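Local coordinates for arabinose metabolism transcriptional repressor (Bacillus subtilis, PDB 5D4S), which represses transcription of arabinose-metabolism genes by binding operator DNA through an N-terminal winged helix-turn-helix domain of the GntR family, at a contact of chain A with DNA. Sequence-based numbering; all coordinates share one arbitrary frame.

Contacts 1 and 3 are two sides of one wing: the centres of their C-alpha atoms lie about 5 Å apart and they share Val80, the last residue of strand 77-80, and Gly82, in the turn that leads to strand 84-87. Contact 1 spans both DNA chains across the minor groove, whereas contact 3 follows the backbone of chain B and adds Arg65. Contact 2, centred about 23 Å from contact 1 and 18 Å from contact 3, holds chain C with the start of helix 24-35. Helix 61-73 reaches both DNA backbones, through Thr63 in contact 2 and Arg65 in contact 3, which is likely to fix how this recognition helix lies on the operator.

Contact 1: a contact of chain A with DNA. Residues 80-83. With nucleotides of chain C; nucleotides of chain B.
Gly82 N donates a hydrogen bond to the deoxyribose ring oxygen O4' of DC6 of chain B, 3.2 Å away and nearly straight at 163° about the hydrogen. The donor belongs to the tip of the wing in this winged helix-turn-helix domain, which enters the minor groove between DC6 of chain B and DA19 and DT20 of chain C. On the other strand, Gly82 CA approaches C2, the minor-groove carbon of the DA19 adenine, at 3.6 Å. The carbonyl oxygen of Gly82 reaches a base through water 1, lying 2.7 Å from Gly82 O and 2.6 Å from O2 of the DT20 thymine. Since O2 is a minor-groove acceptor that pyrimidines share, this bridge alone would hardly tell thymine from cytosine. Gln81 runs extended along the groove, its CG anti to the backbone N (chi1 172°). That course brings CG between the two DNA chains, 3.4 Å from the sugar O4' of DA19 and 3.5 Å from the base O2 of DC6. Its amide end lies beside the DA19 sugar, where CD and NE2 come close to O4' and C5'. Val80, at the end of strand 77-80, meets the chain C backbone with one branch, its methyl CG1 standing 3.8 Å from C5' of DT20.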
loop_
_atom_site.group_PDB
_atom_site.type_symbol
_atom_site.label_atom_id
_atom_site.label_comp_id
_atom_site.label_asym_id
_atom_site.label_seq_id
_atom_site.Cartn_x
_atom_site.Cartn_y
_atom_site.Cartn_z
ATOM N N VAL A 80 -13.075 -7.563 2.608
ATOM C CA VAL A 80 -13.938 -8.098 1.565
ATOM C C VAL A 80 -14.650 -6.926 0.909
ATOM O O VAL A 80 -15.418 -6.207 1.572
ATOM C CB VAL A 80 -14.952 -9.078 2.128
ATOM C CG1 VAL A 80 -15.838 -9.639 1.008
ATOM C CG2 VAL A 80 -14.238 -10.184 2.879
ATOM N N GLN A 81 -14.367 -6.724 -0.378
ATOM C CA GLN A 81 -14.943 -5.623 -1.143
ATOM C C GLN A 81 -16.462 -5.729 -1.102
ATOM O O GLN A 81 -17.026 -6.767 -1.427
ATOM C CB GLN A 81 -14.424 -5.639 -2.589
ATOM C CG GLN A 81 -15.088 -4.645 -3.537
ATOM C CD GLN A 81 -14.373 -4.597 -4.878
ATOM O OE1 GLN A 81 -13.299 -5.181 -5.026
ATOM N NE2 GLN A 81 -14.955 -3.904 -5.854
ATOM N N GLY A 82 -17.114 -4.659 -0.659
ATOM C CA GLY A 82 -18.559 -4.636 -0.542
ATOM C C GLY A 82 -19.079 -5.331 0.703
ATOM O O GLY A 82 -20.278 -5.313 0.970
ATOM N N GLY A 83 -18.186 -5.950 1.470
ATOM C CA GLY A 83 -18.605 -6.688 2.651
ATOM C C GLY A 83 -18.202 -5.985 3.931
ATOM O O GLY A 83 -19.044 -5.599 4.741
ATOM P P DA C 19 -16.450 -7.540 -9.325
ATOM O OP1 DA C 19 -15.256 -8.250 -9.832
ATOM O OP2 DA C 19 -17.770 -7.599 -10.005
ATOM O "O5'" DA C 19 -16.730 -8.051 -7.850
ATOM C "C5'" DA C 19 -15.878 -7.671 -6.807
ATOM C "C4'" DA C 19 -16.613 -7.781 -5.497
ATOM O "O4'" DA C 19 -17.339 -6.555 -5.250
ATOM C "C3'" DA C 19 -17.623 -8.921 -5.434
ATOM O "O3'" DA C 19 -17.336 -9.700 -4.281
ATOM C "C2'" DA C 19 -18.997 -8.219 -5.366
ATOM C "C1'" DA C 19 -18.651 -6.825 -4.833
ATOM N N9 DA C 19 -19.479 -5.743 -5.370
ATOM C C8 DA C 19 -19.687 -5.436 -6.691
ATOM N N7 DA C 19 -20.456 -4.383 -6.878
ATOM C C5 DA C 19 -20.741 -3.950 -5.595
ATOM C C6 DA C 19 -21.509 -2.874 -5.095
ATOM N N6 DA C 19 -22.143 -1.979 -5.866
ATOM N N1 DA C 19 -21.586 -2.742 -3.760
ATOM C C2 DA C 19 -20.960 -3.628 -2.976
ATOM N N3 DA C 19 -20.215 -4.668 -3.323
ATOM C C4 DA C 19 -20.142 -4.778 -4.654
ATOM P P DT C 20 -18.293 -10.887 -3.807
ATOM O OP1 DT C 20 -17.426 -11.849 -3.103
ATOM O OP2 DT C 20 -19.161 -11.320 -4.926
ATOM O "O5'" DT C 20 -19.191 -10.188 -2.711
ATOM C "C5'" DT C 20 -18.556 -9.487 -1.667
ATOM C "C4'" DT C 20 -19.567 -8.749 -0.829
ATOM O "O4'" DT C 20 -20.228 -7.746 -1.626
ATOM C "C3'" DT C 20 -20.671 -9.622 -0.241
ATOM O "O3'" DT C 20 -20.679 -9.425 1.157
ATOM C "C2'" DT C 20 -21.956 -9.098 -0.909
ATOM C "C1'" DT C 20 -21.571 -7.669 -1.231
ATOM N N1 DT C 20 -22.308 -7.063 -2.362
ATOM C C2 DT C 20 -23.086 -5.952 -2.142
ATOM O O2 DT C 20 -23.243 -5.456 -1.045
ATOM N N3 DT C 20 -23.694 -5.449 -3.260
ATOM C C4 DT C 20 -23.587 -5.918 -4.555
ATOM O O4 DT C 20 -24.173 -5.381 -5.498
ATOM C C5 DT C 20 -22.743 -7.083 -4.720
ATOM C C7 DT C 20 -22.562 -7.701 -6.080
ATOM C C6 DT C 20 -22.144 -7.586 -3.631
ATOM P P DC B 6 -16.199 -1.010 4.550
ATOM O OP1 DC B 6 -15.736 -1.812 5.707
ATOM O OP2 DC B 6 -16.301 0.471 4.649
ATOM O "O5'" DC B 6 -15.256 -1.443 3.353
ATOM C "C5'" DC B 6 -15.073 -2.820 3.091
ATOM C "C4'" DC B 6 -14.443 -3.037 1.719
ATOM O "O4'" DC B 6 -15.268 -2.426 0.679
ATOM C "C3'" DC B 6 -13.042 -2.459 1.536
ATOM O "O3'" DC B 6 -12.318 -3.362 0.741
ATOM C "C2'" DC B 6 -13.315 -1.158 0.789
ATOM C "C1'" DC B 6 -14.456 -1.604 -0.123
ATOM N N1 DC B 6 -15.266 -0.473 -0.634
ATOM C C2 DC B 6 -15.534 -0.398 -1.996
ATOM O O2 DC B 6 -15.102 -1.281 -2.730
ATOM N N3 DC B 6 -16.255 0.643 -2.470
ATOM C C4 DC B 6 -16.704 1.583 -1.632
ATOM N N4 DC B 6 -17.413 2.590 -2.152
ATOM C C5 DC B 6 -16.442 1.530 -0.226
ATOM C C6 DC B 6 -15.720 0.494 0.225
HETATM O O HOH W 1 -22.666 -4.147 1.093
#

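Contact 2: a contact of chain A with DNA. Residues 23-25, 63. With nucleotides of chain C.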
loop_
_atom_site.group_PDB
_atom_site.type_symbol
_atom_site.label_atom_id
_atom_site.label_comp_id
_atom_site.label_asym_id
_atom_site.label_seq_id
_atom_site.Cartn_x
_atom_site.Cartn_y
_atom_site.Cartn_z
ATOM N N PRO A 23 1.983 9.763 13.622
ATOM C CA PRO A 23 1.022 10.272 12.643
ATOM C C PRO A 23 -0.367 9.691 12.888
ATOM O O PRO A 23 -0.486 8.628 13.506
ATOM C CB PRO A 23 1.591 9.794 11.293
ATOM C CG PRO A 23 2.612 8.759 11.639
ATOM C CD PRO A 23 3.125 9.078 12.989
ATOM N N LYS A 24 -1.397 10.379 12.412
ATOM C CA LYS A 24 -2.774 9.974 12.686
ATOM C C LYS A 24 -3.071 8.551 12.243
ATOM O O LYS A 24 -3.796 7.830 12.926
ATOM C CB LYS A 24 -3.750 10.945 12.013
ATOM C CG LYS A 24 -3.782 12.308 12.700
ATOM C CD LYS A 24 -4.590 13.325 11.911
ATOM C CE LYS A 24 -4.774 14.608 12.716
ATOM N NZ LYS A 24 -5.651 15.576 11.998
ATOM N N TYR A 25 -2.517 8.124 11.110
ATOM C CA TYR A 25 -2.837 6.779 10.633
ATOM C C TYR A 25 -2.239 5.762 11.617
ATOM O O TYR A 25 -2.789 4.681 11.824
ATOM C CB TYR A 25 -2.328 6.542 9.193
ATOM C CG TYR A 25 -0.839 6.339 9.104
ATOM C CD1 TYR A 25 -0.275 5.082 9.313
ATOM C CD2 TYR A 25 0.009 7.407 8.828
ATOM C CE1 TYR A 25 1.105 4.902 9.275
ATOM C CE2 TYR A 25 1.389 7.228 8.761
ATOM C CZ TYR A 25 1.926 5.975 8.988
ATOM O OH TYR A 25 3.295 5.794 8.942
ATOM N N THR A 63 -6.808 8.322 5.379
ATOM C CA THR A 63 -6.056 7.980 6.580
ATOM C C THR A 63 -6.542 6.624 7.130
ATOM O O THR A 63 -5.736 5.757 7.494
ATOM C CB THR A 63 -6.168 9.121 7.624
ATOM O OG1 THR A 63 -5.381 10.241 7.168
ATOM C CG2 THR A 63 -5.653 8.680 8.986
ATOM P P DT C 10 4.311 8.303 6.849
ATOM O OP1 DT C 10 4.514 7.869 8.235
ATOM O OP2 DT C 10 3.815 7.357 5.820
ATOM O "O5'" DT C 10 3.368 9.580 6.836
ATOM C "C5'" DT C 10 3.663 10.671 7.738
ATOM C "C4'" DT C 10 2.626 11.760 7.600
ATOM O "O4'" DT C 10 2.694 12.324 6.269
ATOM C "C3'" DT C 10 1.179 11.282 7.784
ATOM O "O3'" DT C 10 0.572 12.102 8.741
ATOM C "C2'" DT C 10 0.547 11.455 6.387
ATOM C "C1'" DT C 10 1.393 12.586 5.817
ATOM N N1 DT C 10 1.434 12.664 4.313
ATOM C C2 DT C 10 1.033 13.818 3.695
ATOM O O2 DT C 10 0.622 14.782 4.296
ATOM N N3 DT C 10 1.131 13.808 2.335
ATOM C C4 DT C 10 1.589 12.794 1.542
ATOM O O4 DT C 10 1.632 12.890 0.313
ATOM C C5 DT C 10 1.991 11.606 2.243
ATOM C C7 DT C 10 2.488 10.419 1.478
ATOM C C6 DT C 10 1.908 11.601 3.582
ATOM P P DA C 11 -0.840 11.729 9.383
ATOM O OP1 DA C 11 -0.896 12.366 10.717
ATOM O OP2 DA C 11 -1.115 10.281 9.218
ATOM O "O5'" DA C 11 -1.872 12.465 8.429
ATOM C "C5'" DA C 11 -1.908 13.873 8.414
ATOM C "C4'" DA C 11 -2.870 14.356 7.352
ATOM O "O4'" DA C 11 -2.240 14.254 6.056
ATOM C "C3'" DA C 11 -4.189 13.565 7.238
ATOM O "O3'" DA C 11 -5.238 14.409 7.610
ATOM C "C2'" DA C 11 -4.287 13.215 5.751
ATOM C "C1'" DA C 11 -3.257 14.167 5.122
ATOM N N9 DA C 11 -2.699 13.675 3.864
ATOM C C8 DA C 11 -2.089 12.470 3.643
ATOM N N7 DA C 11 -1.695 12.297 2.399
ATOM C C5 DA C 11 -2.065 13.472 1.770
ATOM C C6 DA C 11 -1.929 13.921 0.442
ATOM N N6 DA C 11 -1.363 13.194 -0.528
ATOM N N1 DA C 11 -2.400 15.146 0.152
ATOM C C2 DA C 11 -2.971 15.879 1.119
ATOM N N3 DA C 11 -3.152 15.570 2.401
ATOM C C4 DA C 11 -2.681 14.335 2.662
HETATM O O HOH W 2 -2.646 9.516 6.995
#
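The N-terminal end of helix 24-35, with Pro23 just ahead of it, sits against the sugar-phosphate backbone of chain C at DT10 and DA11, in the winged helix-turn-helix domain of this GntR-family repressor. Two successive backbone amides in the first turn divide the DA11 phosphate between them. Lys24 N donates to OP1 at 2.7 Å, close to straight at 170°, and Tyr25 N donates to OP2 at 3.2 Å with 162° at the hydrogen. The helix dipole would probably reinforce this grip on the anion. Lys24 adds its aliphatic stem, CB and CG lying alongside OP1. The Tyr25 hydroxyl OH donates to OP1 of the preceding phosphate, on DT10, at 2.5 Å, and this oxygen lies in the ring plane at the ring's edge. CG of Tyr25 stands between the backbone N and the carbonyl carbon (chi1 75°), which sends the ring along the backbone from one phosphate to the next. A phenylalanine here would probably leave OP1 of DT10 without its hydroxyl donor and the ring without its tie to that phosphate. Pro23 CB packs 3.8 Å from C3' of the DT10 sugar. From helix 61-73, Thr63 OG1 reaches the DA11 phosphate through water 2, which lies 2.8 Å from OG1 and 2.8 Å from OP2.

Contact 3: a contact of chain A with DNA. Residues 65, 79-80, 82, 84-85. With nucleotides of chain B.
Arg65 makes the charged contact: NH1 of its guanidinium forms a salt bridge and hydrogen bond with OP2 of the DA7 phosphate of chain B at 2.7 Å, with 155° at the hydrogen. OP2 lies 14° out of the guanidinium plane, so the phosphate is met at the edge of the flat group. A second approach to OP2, from NH2, is weak at 3.3 Å and well bent. The arginine leaves helix 61-73, the recognition helix of the winged helix-turn-helix, and its chain bends at chi3 (60°) to turn the guanidinium towards the backbone.

Water-mediated bonds come from the wing strands. Water 4 joins the carbonyl oxygen of Ser79 to OP1 of DA7, 2.7 Å from that phosphate oxygen, so the two non-bridging oxygens of DA7 are engaged by different protein elements. Water 3 bridges the backbone N of Thr85 and OP1 of DC6, at 2.9 Å from N and 2.6 Å from OP1.

Close packing adds Gly84 CA, 3.5 Å from C5' of DC6, and Ser79 CB against OP1 of DA7. Within the protein, a hydrogen bond between the hydroxyls Ser79 OG and Thr85 OG1, 3.1 Å long, ties the two strands beside the DNA.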
loop_
_atom_site.group_PDB
_atom_site.type_symbol
_atom_site.label_atom_id
_atom_site.label_comp_id
_atom_site.label_asym_id
_atom_site.label_seq_id
_atom_site.Cartn_x
_atom_site.Cartn_y
_atom_site.Cartn_z
ATOM N N ARG A 65 -7.928 4.227 5.379
ATOM C CA ARG A 65 -7.540 3.189 4.441
ATOM C C ARG A 65 -6.060 2.862 4.568
ATOM O O ARG A 65 -5.661 1.721 4.391
ATOM C CB ARG A 65 -7.877 3.597 2.997
ATOM C CG ARG A 65 -9.363 3.398 2.659
ATOM C CD ARG A 65 -9.651 3.592 1.187
ATOM N NE ARG A 65 -8.881 2.638 0.391
ATOM C CZ ARG A 65 -9.212 1.362 0.247
ATOM N NH1 ARG A 65 -10.321 0.890 0.821
ATOM N NH2 ARG A 65 -8.438 0.567 -0.476
ATOM N N SER A 79 -9.933 -7.714 4.223
ATOM C CA SER A 79 -11.024 -6.929 3.671
ATOM C C SER A 79 -11.756 -7.720 2.611
ATOM O O SER A 79 -11.147 -8.450 1.825
ATOM C CB SER A 79 -10.524 -5.619 3.067
ATOM O OG SER A 79 -9.947 -4.778 4.041
ATOM N N VAL A 80 -13.075 -7.563 2.608
ATOM C CA VAL A 80 -13.938 -8.098 1.565
ATOM C C VAL A 80 -14.650 -6.926 0.909
ATOM O O VAL A 80 -15.418 -6.207 1.572
ATOM C CB VAL A 80 -14.952 -9.078 2.128
ATOM C CG1 VAL A 80 -15.838 -9.639 1.008
ATOM C CG2 VAL A 80 -14.238 -10.184 2.879
ATOM N N GLY A 82 -17.114 -4.659 -0.659
ATOM C CA GLY A 82 -18.559 -4.636 -0.542
ATOM C C GLY A 82 -19.079 -5.331 0.703
ATOM O O GLY A 82 -20.278 -5.313 0.970
ATOM N N GLY A 84 -16.901 -5.804 4.118
ATOM C CA GLY A 84 -16.423 -5.165 5.326
ATOM C C GLY A 84 -14.984 -5.532 5.571
ATOM O O GLY A 84 -14.332 -6.108 4.709
ATOM N N THR A 85 -14.489 -5.197 6.752
ATOM C CA THR A 85 -13.135 -5.544 7.147
ATOM C C THR A 85 -13.236 -6.282 8.474
ATOM O O THR A 85 -14.039 -5.910 9.338
ATOM C CB THR A 85 -12.240 -4.285 7.246
ATOM O OG1 THR A 85 -12.095 -3.727 5.936
ATOM C CG2 THR A 85 -10.860 -4.629 7.801
ATOM P P DC B 6 -16.199 -1.010 4.550
ATOM O OP1 DC B 6 -15.736 -1.812 5.707
ATOM O OP2 DC B 6 -16.301 0.471 4.649
ATOM O "O5'" DC B 6 -15.256 -1.443 3.353
ATOM C "C5'" DC B 6 -15.073 -2.820 3.091
ATOM C "C4'" DC B 6 -14.443 -3.037 1.719
ATOM O "O4'" DC B 6 -15.268 -2.426 0.679
ATOM C "C3'" DC B 6 -13.042 -2.459 1.536
ATOM O "O3'" DC B 6 -12.318 -3.362 0.741
ATOM C "C2'" DC B 6 -13.315 -1.158 0.789
ATOM C "C1'" DC B 6 -14.456 -1.604 -0.123
ATOM N N1 DC B 6 -15.266 -0.473 -0.634
ATOM C C2 DC B 6 -15.534 -0.398 -1.996
ATOM O O2 DC B 6 -15.102 -1.281 -2.730
ATOM N N3 DC B 6 -16.255 0.643 -2.470
ATOM C C4 DC B 6 -16.704 1.583 -1.632
ATOM N N4 DC B 6 -17.413 2.590 -2.152
ATOM C C5 DC B 6 -16.442 1.530 -0.226
ATOM C C6 DC B 6 -15.720 0.494 0.225
ATOM P P DA B 7 -10.904 -2.989 0.106
ATOM O OP1 DA B 7 -10.211 -4.294 0.032
ATOM O OP2 DA B 7 -10.300 -1.847 0.831
ATOM O "O5'" DA B 7 -11.262 -2.464 -1.344
ATOM C "C5'" DA B 7 -11.694 -3.387 -2.334
ATOM C "C4'" DA B 7 -11.168 -2.990 -3.692
ATOM O "O4'" DA B 7 -11.959 -1.895 -4.227
ATOM C "C3'" DA B 7 -9.721 -2.502 -3.715
ATOM O "O3'" DA B 7 -9.124 -2.927 -4.941
ATOM C "C2'" DA B 7 -9.871 -0.981 -3.628
ATOM C "C1'" DA B 7 -11.158 -0.734 -4.400
ATOM N N9 DA B 7 -11.943 0.407 -3.906
ATOM C C8 DA B 7 -12.272 0.688 -2.602
ATOM N N7 DA B 7 -13.020 1.764 -2.464
ATOM C C5 DA B 7 -13.213 2.205 -3.764
ATOM C C6 DA B 7 -13.927 3.300 -4.312
ATOM N N6 DA B 7 -14.616 4.203 -3.582
ATOM N N1 DA B 7 -13.900 3.442 -5.645
ATOM C C2 DA B 7 -13.230 2.553 -6.390
ATOM N N3 DA B 7 -12.538 1.494 -5.999
ATOM C C4 DA B 7 -12.559 1.376 -4.663
HETATM O O HOH W 3 -16.170 -3.171 7.891
HETATM O O HOH W 4 -10.524 -6.847 -0.840
#